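Local coordinates for protein beta-glucuronidase (Dictyoglomus thermophilum, PDB 6XXW) that probably hydrolyses beta-D-glucuronides, releasing glucuronic acid, as a retaining glycosidase of family 2, at residues Lys113-Phe121 against His390-Arg401; Ala334-Tyr344 against Gly356-Val366. All blocks are in the same frame, centred on the assembly; numbering follows the deposited sequence.

Contact 1: residues Lys113-Phe121 against His390-Arg401; sequences KHKGGFLPF and HHLEIMRELIAR
The His-390 ring is held on both faces: CE of Lys-115 lies over one, 3.8 Å from the ring centroid (CH-pi), and CG1 of Ile-394 covers the opposite one. At the in-plane edge, CE1 of His-390 stands 3.5 Å from Lys-115 O. With CG opposite the backbone N (chi1 171°), the extended lysine chain carries CE over the ring, and NZ bonds to Asp-148 O. The His-114 ring, with CD1 of Phe-121 over one face, meets Glu-397 edge-on: NE2 donates to the syn side of OE1 at 3.2 Å, nearly straight at 174°, although ring and carboxylate planes are 62° apart. At this interdomain seam the end of strand 109-115 in the sugar-binding domain, and the loop after it, lean on helix 385-402 of the TIM barrel. Leu-119 buries the most surface in this contact, with CD1 3.7 Å from CB of Glu-397 and CD2 over a face of the Arg-401 guanidinium, whose NH2 bonds to Tyr-344 O. Waters link OE2 of Glu-397 to Lys-115 O and OE1 to Pro-120 O. Replacing Glu-397 by an alanine is likely to leave NE2 of His-114 without its acceptor and both waters without their helix anchor.

Contact 2: residues Ala334-Tyr344 against Gly356-Val366; sequences ANSFRTSHYPY and GIAVIEEAPAV
Glu-362, His-341 and Phe-337 bury the most surface here. Phe-337 sits on strand 336-338, which runs parallel to strand 358-362 at 7°, the pairing within a beta-alpha-beta unit of the TIM barrel. Phe-337 N donates to Ala-358 O (2.9 Å) and Phe-337 O accepts from Ile-360 N (3.0 Å). With CG between backbone N and carbonyl carbon (chi1 64°), the phenyl ring lies beside Val-359, whose CG2 is over its face 4.2 Å from the centroid, while CG2 of Ile-357 approaches CD2 obliquely. Just past strand 336-338, Thr-339 OG1 receives the N-H of Glu-362 at 2.9 Å and anchors the backbone from which that side chain leaves. Arg-338 NH1 reaches the syn side of Glu-362 OE1 at 2.9 Å in a salt bridge. ND1 of His-341, which follows a cis peptide bond, donates to Glu-362 OE2 at 2.9 Å; OE2 lies in the imidazole plane, and ring and carboxylate are nearly coplanar, 6° apart. CG2 of Val-366 covers a face of that imidazole. Since Ser-412 OG also bonds OE1, both carboxylate oxygens are engaged, which implies that Glu-362 is held against rotation and probably restrains the His-341 ring.

In the fold
The two contacts, their centres about 16 Å apart, meet chiefly through helix 385-402, which follows strand 358-362 in the chain. Arg-401 is the main polar connection: its NH2 lies 2.7 Å from Tyr-344 O, a probable hydrogen bond, and 3.2 Å from Glu-361 OE2 in a salt bridge. Packing adds to this, with His-391 CE1 3.3 Å from Ala-365 CB. A second, separate link is the stack of the Phe-118 ring, from the loop of contact 1, on Tyr-342. A bound Tris molecule, probably from the crystallisation liquor, lies about 4 Å from the His-341 side chain, in the loop after the C-terminal end of strand 336-338, where TIM-barrel active sites lie, consistent with the active-site region.

Contact 1: residues Lys113-Phe121 against His390-Arg401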
loop_
_atom_site.group_PDB
_atom_site.type_symbol
_atom_site.label_atom_id
_atom_site.label_comp_id
_atom_site.label_asym_id
_atom_site.label_seq_id
_atom_site.Cartn_x
_atom_site.Cartn_y
_atom_site.Cartn_z
ATOM N N LYS A 113 37.740 -5.608 -26.460
ATOM C CA LYS A 113 36.457 -4.993 -26.740
ATOM C C LYS A 113 35.422 -6.103 -26.727
ATOM O O LYS A 113 35.747 -7.271 -26.970
ATOM C CB LYS A 113 36.458 -4.286 -28.103
ATOM N N HIS A 114 34.175 -5.750 -26.431
ATOM C CA HIS A 114 33.164 -6.787 -26.383
ATOM C C HIS A 114 31.800 -6.223 -26.735
ATOM O O HIS A 114 31.464 -5.082 -26.393
ATOM C CB HIS A 114 33.104 -7.452 -25.013
ATOM C CG HIS A 114 32.201 -8.638 -24.969
ATOM N ND1 HIS A 114 30.925 -8.580 -24.448
ATOM C CD2 HIS A 114 32.382 -9.912 -25.390
ATOM C CE1 HIS A 114 30.368 -9.776 -24.533
ATOM N NE2 HIS A 114 31.227 -10.600 -25.109
ATOM N N LYS A 115 31.012 -7.061 -27.398
ATOM C CA LYS A 115 29.677 -6.713 -27.861
ATOM C C LYS A 115 28.708 -7.720 -27.270
ATOM O O LYS A 115 28.855 -8.929 -27.486
ATOM C CB LYS A 115 29.605 -6.738 -29.386
ATOM C CG LYS A 115 28.205 -6.602 -29.947
ATOM C CD LYS A 115 28.270 -6.549 -31.465
ATOM C CE LYS A 115 26.887 -6.552 -32.053
ATOM N NZ LYS A 115 26.969 -6.457 -33.533
ATOM N N GLY A 116 27.708 -7.220 -26.560
ATOM C CA GLY A 116 26.740 -8.076 -25.903
ATOM C C GLY A 116 26.826 -7.900 -24.400
ATOM O O GLY A 116 27.889 -8.098 -23.805
ATOM N N GLY A 117 25.711 -7.558 -23.769
ATOM C CA GLY A 117 25.736 -7.189 -22.371
ATOM C C GLY A 117 25.545 -8.286 -21.347
ATOM O O GLY A 117 25.423 -7.956 -20.163
ATOM N N PHE A 118 25.523 -9.573 -21.736
ATOM C CA PHE A 118 25.148 -10.626 -20.795
ATOM C C PHE A 118 26.107 -11.811 -20.794
ATOM O O PHE A 118 25.773 -12.869 -20.238
ATOM C CB PHE A 118 23.719 -11.082 -21.083
ATOM C CG PHE A 118 22.755 -9.947 -21.074
ATOM C CD1 PHE A 118 22.187 -9.517 -19.885
ATOM C CD2 PHE A 118 22.484 -9.254 -22.235
ATOM C CE1 PHE A 118 21.328 -8.440 -19.868
ATOM C CE2 PHE A 118 21.620 -8.172 -22.225
ATOM C CZ PHE A 118 21.047 -7.769 -21.040
ATOM N N LEU A 119 27.302 -11.650 -21.356
ATOM C CA LEU A 119 28.305 -12.707 -21.314
ATOM C C LEU A 119 29.673 -12.114 -21.007
ATOM O O LEU A 119 29.915 -10.931 -21.274
ATOM C CB LEU A 119 28.339 -13.495 -22.636
ATOM C CG LEU A 119 27.122 -14.413 -22.843
ATOM C CD1 LEU A 119 27.061 -14.920 -24.280
ATOM C CD2 LEU A 119 27.060 -15.583 -21.855
ATOM N N PRO A 120 30.572 -12.900 -20.422
ATOM C CA PRO A 120 31.845 -12.352 -19.946
ATOM C C PRO A 120 32.884 -12.220 -21.052
ATOM O O PRO A 120 32.803 -12.839 -22.116
ATOM C CB PRO A 120 32.300 -13.384 -18.913
ATOM C CG PRO A 120 31.750 -14.660 -19.433
ATOM C CD PRO A 120 30.416 -14.321 -20.045
ATOM N N PHE A 121 33.897 -11.404 -20.766
ATOM C CA PHE A 121 34.993 -11.243 -21.706
ATOM C C PHE A 121 36.257 -10.985 -20.920
ATOM O O PHE A 121 36.211 -10.504 -19.785
ATOM C CB PHE A 121 34.734 -10.117 -22.723
ATOM C CG PHE A 121 34.256 -8.821 -22.108
ATOM C CD1 PHE A 121 32.938 -8.669 -21.691
ATOM C CD2 PHE A 121 35.110 -7.742 -21.990
ATOM C CE1 PHE A 121 32.495 -7.474 -21.142
ATOM C CE2 PHE A 121 34.677 -6.549 -21.445
ATOM C CZ PHE A 121 33.366 -6.410 -21.027
ATOM N N HIS A 390 25.813 -11.962 -35.092
ATOM C CA HIS A 390 25.956 -11.752 -33.652
ATOM C C HIS A 390 25.257 -12.853 -32.864
ATOM O O HIS A 390 25.805 -13.375 -31.884
ATOM C CB HIS A 390 25.397 -10.380 -33.260
ATOM C CG HIS A 390 25.473 -10.091 -31.788
ATOM N ND1 HIS A 390 26.673 -9.979 -31.117
ATOM C CD2 HIS A 390 24.504 -9.870 -30.865
ATOM C CE1 HIS A 390 26.440 -9.714 -29.841
ATOM N NE2 HIS A 390 25.132 -9.645 -29.661
ATOM N N HIS A 391 24.041 -13.218 -33.279
ATOM C CA HIS A 391 23.302 -14.277 -32.598
ATOM C C HIS A 391 24.092 -15.585 -32.594
ATOM O O HIS A 391 24.167 -16.277 -31.567
ATOM C CB HIS A 391 21.946 -14.444 -33.279
ATOM C CG HIS A 391 20.892 -15.101 -32.436
ATOM N ND1 HIS A 391 19.542 -14.937 -32.688
ATOM C CD2 HIS A 391 20.976 -15.948 -31.382
ATOM C CE1 HIS A 391 18.845 -15.647 -31.819
ATOM N NE2 HIS A 391 19.690 -16.259 -31.007
ATOM N N LEU A 392 24.696 -15.937 -33.732
ATOM C CA LEU A 392 25.482 -17.167 -33.806
ATOM C C LEU A 392 26.709 -17.097 -32.907
ATOM O O LEU A 392 27.069 -18.087 -32.256
ATOM C CB LEU A 392 25.904 -17.443 -35.253
ATOM C CG LEU A 392 24.766 -17.685 -36.243
ATOM C CD1 LEU A 392 25.276 -17.620 -37.695
ATOM C CD2 LEU A 392 24.023 -18.998 -35.966
ATOM N N GLU A 393 27.388 -15.949 -32.879
ATOM C CA GLU A 393 28.517 -15.806 -31.960
ATOM C C GLU A 393 28.056 -15.905 -30.509
ATOM O O GLU A 393 28.759 -16.475 -29.660
ATOM C CB GLU A 393 29.245 -14.486 -32.221
ATOM C CG GLU A 393 29.792 -14.396 -33.648
ATOM C CD GLU A 393 30.677 -13.179 -33.893
ATOM O OE1 GLU A 393 30.139 -12.057 -33.988
ATOM O OE2 GLU A 393 31.910 -13.352 -34.014
ATOM N N ILE A 394 26.873 -15.362 -30.210
ATOM C CA ILE A 394 26.331 -15.442 -28.852
ATOM C C ILE A 394 26.120 -16.896 -28.438
ATOM O O ILE A 394 26.498 -17.306 -27.333
ATOM C CB ILE A 394 25.020 -14.641 -28.747
ATOM C CG1 ILE A 394 25.305 -13.136 -28.734
ATOM C CG2 ILE A 394 24.210 -15.085 -27.511
ATOM C CD1 ILE A 394 26.335 -12.716 -27.727
ATOM N N MET A 395 25.489 -17.692 -29.306
ATOM C CA MET A 395 25.284 -19.106 -28.985
ATOM C C MET A 395 26.612 -19.814 -28.735
ATOM O O MET A 395 26.712 -20.665 -27.842
ATOM C CB MET A 395 24.515 -19.822 -30.109
ATOM C CG MET A 395 23.160 -19.229 -30.483
ATOM S SD MET A 395 22.092 -18.908 -29.047
ATOM C CE MET A 395 21.977 -20.532 -28.302
ATOM N N ARG A 396 27.644 -19.483 -29.517
ATOM C CA ARG A 396 28.950 -20.097 -29.283
ATOM C C ARG A 396 29.513 -19.689 -27.927
ATOM O O ARG A 396 30.009 -20.537 -27.181
ATOM C CB ARG A 396 29.918 -19.733 -30.410
ATOM C CG ARG A 396 29.442 -20.195 -31.776
ATOM C CD ARG A 396 30.349 -19.716 -32.917
ATOM N NE ARG A 396 29.732 -19.888 -34.235
ATOM C CZ ARG A 396 29.628 -18.921 -35.145
ATOM N NH1 ARG A 396 30.080 -17.705 -34.874
ATOM N NH2 ARG A 396 29.063 -19.162 -36.324
ATOM N N GLU A 397 29.424 -18.399 -27.579
ATOM C CA GLU A 397 29.937 -17.933 -26.289
ATOM C C GLU A 397 29.151 -18.532 -25.128
ATOM O O GLU A 397 29.710 -18.827 -24.057
ATOM C CB GLU A 397 29.861 -16.407 -26.205
ATOM C CG GLU A 397 30.772 -15.634 -27.155
ATOM C CD GLU A 397 30.662 -14.117 -26.973
ATOM O OE1 GLU A 397 30.473 -13.652 -25.827
ATOM O OE2 GLU A 397 30.772 -13.384 -27.977
ATOM N N LEU A 398 27.844 -18.678 -25.309
ATOM C CA LEU A 398 26.981 -19.134 -24.227
ATOM C C LEU A 398 27.211 -20.608 -23.933
ATOM O O LEU A 398 27.372 -21.007 -22.777
ATOM C CB LEU A 398 25.525 -18.872 -24.606
ATOM C CG LEU A 398 24.430 -19.469 -23.728
ATOM C CD1 LEU A 398 24.531 -18.945 -22.300
ATOM C CD2 LEU A 398 23.063 -19.159 -24.334
ATOM N N ILE A 399 27.246 -21.434 -24.976
ATOM C CA ILE A 399 27.504 -22.851 -24.773
ATOM C C ILE A 399 28.919 -23.069 -24.247
ATOM O O ILE A 399 29.143 -23.915 -23.375
ATOM C CB ILE A 399 27.224 -23.614 -26.083
ATOM C CG1 ILE A 399 25.719 -23.531 -26.390
ATOM C CG2 ILE A 399 27.709 -25.057 -25.991
ATOM C CD1 ILE A 399 25.318 -24.090 -27.736
ATOM N N ALA A 400 29.897 -22.299 -24.743
ATOM C CA ALA A 400 31.258 -22.442 -24.227
ATOM C C ALA A 400 31.316 -22.120 -22.738
ATOM O O ALA A 400 32.075 -22.746 -21.984
ATOM C CB ALA A 400 32.226 -21.548 -25.011
ATOM N N ARG A 401 30.521 -21.148 -22.287
ATOM C CA ARG A 401 30.561 -20.798 -20.872
ATOM C C ARG A 401 29.882 -21.858 -20.016
ATOM O O ARG A 401 30.402 -22.229 -18.959
ATOM C CB ARG A 401 29.910 -19.439 -20.632
ATOM C CG ARG A 401 30.230 -18.858 -19.255
ATOM C CD ARG A 401 29.330 -17.675 -18.938
ATOM N NE ARG A 401 27.948 -18.090 -18.684
ATOM C CZ ARG A 401 26.971 -17.267 -18.325
ATOM N NH1 ARG A 401 27.216 -15.971 -18.148
ATOM N NH2 ARG A 401 25.748 -17.743 -18.139
HETATM O O HOH W 1 30.239 -11.135 -28.848
HETATM O O HOH W 2 31.705 -14.736 -23.504
#

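Contact 2: residues Ala334-Tyr344 against Gly356-Val366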
loop_
_atom_site.group_PDB
_atom_site.type_symbol
_atom_site.label_atom_id
_atom_site.label_comp_id
_atom_site.label_asym_id
_atom_site.label_seq_id
_atom_site.Cartn_x
_atom_site.Cartn_y
_atom_site.Cartn_z
ATOM N N ALA A 334 9.156 -25.022 -6.470
ATOM C CA ALA A 334 9.550 -24.983 -7.869
ATOM C C ALA A 334 10.725 -25.916 -8.098
ATOM O O ALA A 334 11.520 -26.176 -7.197
ATOM C CB ALA A 334 9.933 -23.565 -8.285
ATOM N N ASN A 335 10.842 -26.415 -9.322
ATOM C CA ASN A 335 11.981 -27.245 -9.667
ATOM C C ASN A 335 12.759 -26.703 -10.857
ATOM O O ASN A 335 13.703 -27.361 -11.308
ATOM C CB ASN A 335 11.521 -28.688 -9.925
ATOM C CG ASN A 335 10.539 -28.801 -11.086
ATOM O OD1 ASN A 335 10.451 -27.915 -11.939
ATOM N ND2 ASN A 335 9.801 -29.915 -11.130
ATOM N N SER A 336 12.400 -25.524 -11.374
ATOM C CA SER A 336 12.986 -25.056 -12.625
ATOM C C SER A 336 12.728 -23.568 -12.818
ATOM O O SER A 336 11.785 -23.010 -12.259
ATOM C CB SER A 336 12.410 -25.828 -13.826
ATOM O OG SER A 336 10.990 -25.723 -13.883
ATOM N N PHE A 337 13.558 -22.933 -13.657
ATOM C CA PHE A 337 13.205 -21.624 -14.194
ATOM C C PHE A 337 13.864 -21.435 -15.551
ATOM O O PHE A 337 14.740 -22.199 -15.957
ATOM C CB PHE A 337 13.571 -20.465 -13.241
ATOM C CG PHE A 337 15.042 -20.310 -12.977
ATOM C CD1 PHE A 337 15.840 -19.522 -13.801
ATOM C CD2 PHE A 337 15.616 -20.907 -11.864
ATOM C CE1 PHE A 337 17.207 -19.370 -13.533
ATOM C CE2 PHE A 337 16.973 -20.760 -11.594
ATOM C CZ PHE A 337 17.768 -19.988 -12.431
ATOM N N ARG A 338 13.407 -20.411 -16.263
ATOM C CA ARG A 338 14.005 -19.986 -17.521
ATOM C C ARG A 338 14.746 -18.682 -17.267
ATOM O O ARG A 338 14.265 -17.828 -16.519
ATOM C CB ARG A 338 12.932 -19.806 -18.620
ATOM C CG ARG A 338 13.464 -19.210 -19.942
ATOM C CD ARG A 338 12.424 -19.289 -21.080
ATOM N NE ARG A 338 11.157 -18.654 -20.711
ATOM C CZ ARG A 338 10.684 -17.528 -21.242
ATOM N NH1 ARG A 338 11.360 -16.873 -22.185
ATOM N NH2 ARG A 338 9.520 -17.060 -20.834
ATOM N N THR A 339 15.931 -18.534 -17.863
ATOM C CA THR A 339 16.686 -17.287 -17.738
ATOM C C THR A 339 16.176 -16.250 -18.740
ATOM O O THR A 339 16.897 -15.756 -19.607
ATOM C CB THR A 339 18.189 -17.519 -17.913
ATOM O OG1 THR A 339 18.509 -17.742 -19.297
ATOM C CG2 THR A 339 18.694 -18.707 -17.060
ATOM N N SER A 340 14.896 -15.915 -18.612
ATOM C CA SER A 340 14.348 -14.819 -19.397
ATOM C C SER A 340 15.098 -13.528 -19.074
ATOM O O SER A 340 15.309 -13.213 -17.897
ATOM C CB SER A 340 12.853 -14.687 -19.095
ATOM O OG SER A 340 12.577 -14.995 -17.736
ATOM N N HIS A 341 15.558 -12.797 -20.103
ATOM C CA HIS A 341 15.611 -13.220 -21.505
ATOM C C HIS A 341 17.043 -13.074 -22.009
ATOM O O HIS A 341 17.289 -12.372 -22.985
ATOM C CB HIS A 341 14.688 -12.367 -22.390
ATOM C CG HIS A 341 13.246 -12.398 -21.982
ATOM N ND1 HIS A 341 12.473 -13.537 -22.072
ATOM C CD2 HIS A 341 12.439 -11.433 -21.482
ATOM C CE1 HIS A 341 11.248 -13.268 -21.653
ATOM N NE2 HIS A 341 11.202 -11.999 -21.286
ATOM N N TYR A 342 17.990 -13.703 -21.330
ATOM C CA TYR A 342 19.406 -13.490 -21.602
ATOM C C TYR A 342 20.158 -14.451 -20.696
ATOM O O TYR A 342 19.587 -14.940 -19.709
ATOM C CB TYR A 342 19.818 -12.033 -21.338
ATOM C CG TYR A 342 19.108 -11.429 -20.140
ATOM C CD1 TYR A 342 19.538 -11.706 -18.841
ATOM C CD2 TYR A 342 17.996 -10.606 -20.307
ATOM C CE1 TYR A 342 18.868 -11.179 -17.735
ATOM C CE2 TYR A 342 17.311 -10.074 -19.198
ATOM C CZ TYR A 342 17.753 -10.367 -17.932
ATOM O OH TYR A 342 17.083 -9.832 -16.862
ATOM N N PRO A 343 21.416 -14.763 -20.991
ATOM C CA PRO A 343 22.178 -15.595 -20.061
ATOM C C PRO A 343 22.324 -14.877 -18.729
ATOM O O PRO A 343 22.511 -13.656 -18.676
ATOM C CB PRO A 343 23.529 -15.779 -20.768
ATOM C CG PRO A 343 23.201 -15.565 -22.244
ATOM C CD PRO A 343 22.160 -14.491 -22.239
ATOM N N TYR A 344 22.209 -15.638 -17.650
ATOM C CA TYR A 344 22.404 -15.065 -16.331
ATOM C C TYR A 344 23.875 -15.187 -15.928
ATOM O O TYR A 344 24.713 -15.738 -16.651
ATOM C CB TYR A 344 21.487 -15.728 -15.297
ATOM C CG TYR A 344 20.010 -15.377 -15.415
ATOM C CD1 TYR A 344 19.545 -14.494 -16.397
ATOM C CD2 TYR A 344 19.074 -15.931 -14.532
ATOM C CE1 TYR A 344 18.164 -14.186 -16.503
ATOM C CE2 TYR A 344 17.717 -15.631 -14.629
ATOM C CZ TYR A 344 17.268 -14.757 -15.613
ATOM O OH TYR A 344 15.912 -14.492 -15.679
ATOM N N GLY A 356 19.685 -28.000 -7.199
ATOM C CA GLY A 356 18.903 -28.933 -7.996
ATOM C C GLY A 356 17.703 -28.278 -8.644
ATOM O O GLY A 356 16.565 -28.733 -8.492
ATOM N N ILE A 357 17.950 -27.191 -9.365
ATOM C CA ILE A 357 16.929 -26.470 -10.107
ATOM C C ILE A 357 17.279 -26.580 -11.584
ATOM O O ILE A 357 18.404 -26.269 -11.983
ATOM C CB ILE A 357 16.843 -24.995 -9.671
ATOM C CG1 ILE A 357 16.489 -24.887 -8.178
ATOM C CG2 ILE A 357 15.865 -24.217 -10.586
ATOM C CD1 ILE A 357 15.047 -25.286 -7.828
ATOM N N ALA A 358 16.329 -27.050 -12.386
ATOM C CA ALA A 358 16.558 -27.207 -13.813
ATOM C C ALA A 358 16.403 -25.856 -14.492
ATOM O O ALA A 358 15.447 -25.125 -14.224
ATOM C CB ALA A 358 15.578 -28.224 -14.402
ATOM N N VAL A 359 17.337 -25.521 -15.374
ATOM C CA VAL A 359 17.397 -24.202 -15.987
ATOM C C VAL A 359 17.238 -24.336 -17.500
ATOM O O VAL A 359 17.953 -25.114 -18.141
ATOM C CB VAL A 359 18.717 -23.492 -15.636
ATOM C CG1 VAL A 359 18.822 -22.184 -16.379
ATOM C CG2 VAL A 359 18.803 -23.263 -14.126
ATOM N N ILE A 360 16.306 -23.578 -18.062
ATOM C CA ILE A 360 16.265 -23.319 -19.500
ATOM C C ILE A 360 17.015 -22.013 -19.703
ATOM O O ILE A 360 16.530 -20.953 -19.303
ATOM C CB ILE A 360 14.822 -23.207 -20.024
ATOM C CG1 ILE A 360 14.011 -24.468 -19.699
ATOM C CG2 ILE A 360 14.821 -22.952 -21.532
ATOM C CD1 ILE A 360 12.497 -24.301 -19.864
ATOM N N GLU A 361 18.192 -22.060 -20.319
ATOM C CA GLU A 361 18.956 -20.833 -20.479
ATOM C C GLU A 361 18.745 -20.263 -21.873
ATOM O O GLU A 361 18.805 -20.989 -22.871
ATOM C CB GLU A 361 20.442 -21.034 -20.202
ATOM C CG GLU A 361 21.184 -19.706 -20.248
ATOM C CD GLU A 361 22.478 -19.740 -19.488
ATOM O OE1 GLU A 361 23.164 -20.781 -19.563
ATOM O OE2 GLU A 361 22.796 -18.733 -18.820
ATOM N N GLU A 362 18.490 -18.958 -21.927
ATOM C CA GLU A 362 17.964 -18.293 -23.105
ATOM C C GLU A 362 18.935 -17.236 -23.619
ATOM O O GLU A 362 19.507 -16.461 -22.837
ATOM C CB GLU A 362 16.610 -17.654 -22.769
ATOM C CG GLU A 362 15.923 -16.982 -23.921
ATOM C CD GLU A 362 14.474 -16.735 -23.601
ATOM O OE1 GLU A 362 13.685 -17.715 -23.626
ATOM O OE2 GLU A 362 14.135 -15.571 -23.304
ATOM N N ALA A 363 19.107 -17.213 -24.938
ATOM C CA ALA A 363 19.868 -16.174 -25.615
ATOM C C ALA A 363 19.098 -14.855 -25.610
ATOM O O ALA A 363 17.863 -14.844 -25.552
ATOM C CB ALA A 363 20.166 -16.601 -27.054
ATOM N N PRO A 364 19.806 -13.721 -25.723
ATOM C CA PRO A 364 19.144 -12.415 -25.573
ATOM C C PRO A 364 18.366 -11.936 -26.792
ATOM O O PRO A 364 18.255 -10.721 -27.003
ATOM C CB PRO A 364 20.314 -11.458 -25.282
ATOM C CG PRO A 364 21.547 -12.273 -25.307
ATOM C CD PRO A 364 21.255 -13.578 -25.936
ATOM N N ALA A 365 17.818 -12.859 -27.589
ATOM C CA ALA A 365 17.047 -12.510 -28.785
ATOM C C ALA A 365 15.590 -12.233 -28.400
ATOM O O ALA A 365 14.651 -12.953 -28.747
ATOM C CB ALA A 365 17.151 -13.613 -29.832
ATOM N N VAL A 366 15.422 -11.144 -27.664
ATOM C CA VAL A 366 14.124 -10.669 -27.212
ATOM C C VAL A 366 13.966 -9.254 -27.748
ATOM O O VAL A 366 14.946 -8.518 -27.892
ATOM C CB VAL A 366 14.011 -10.721 -25.665
ATOM C CG1 VAL A 366 15.132 -9.906 -25.004
ATOM C CG2 VAL A 366 12.613 -10.255 -25.183
HETATM O O HOH W 3 13.679 -28.713 -6.950
#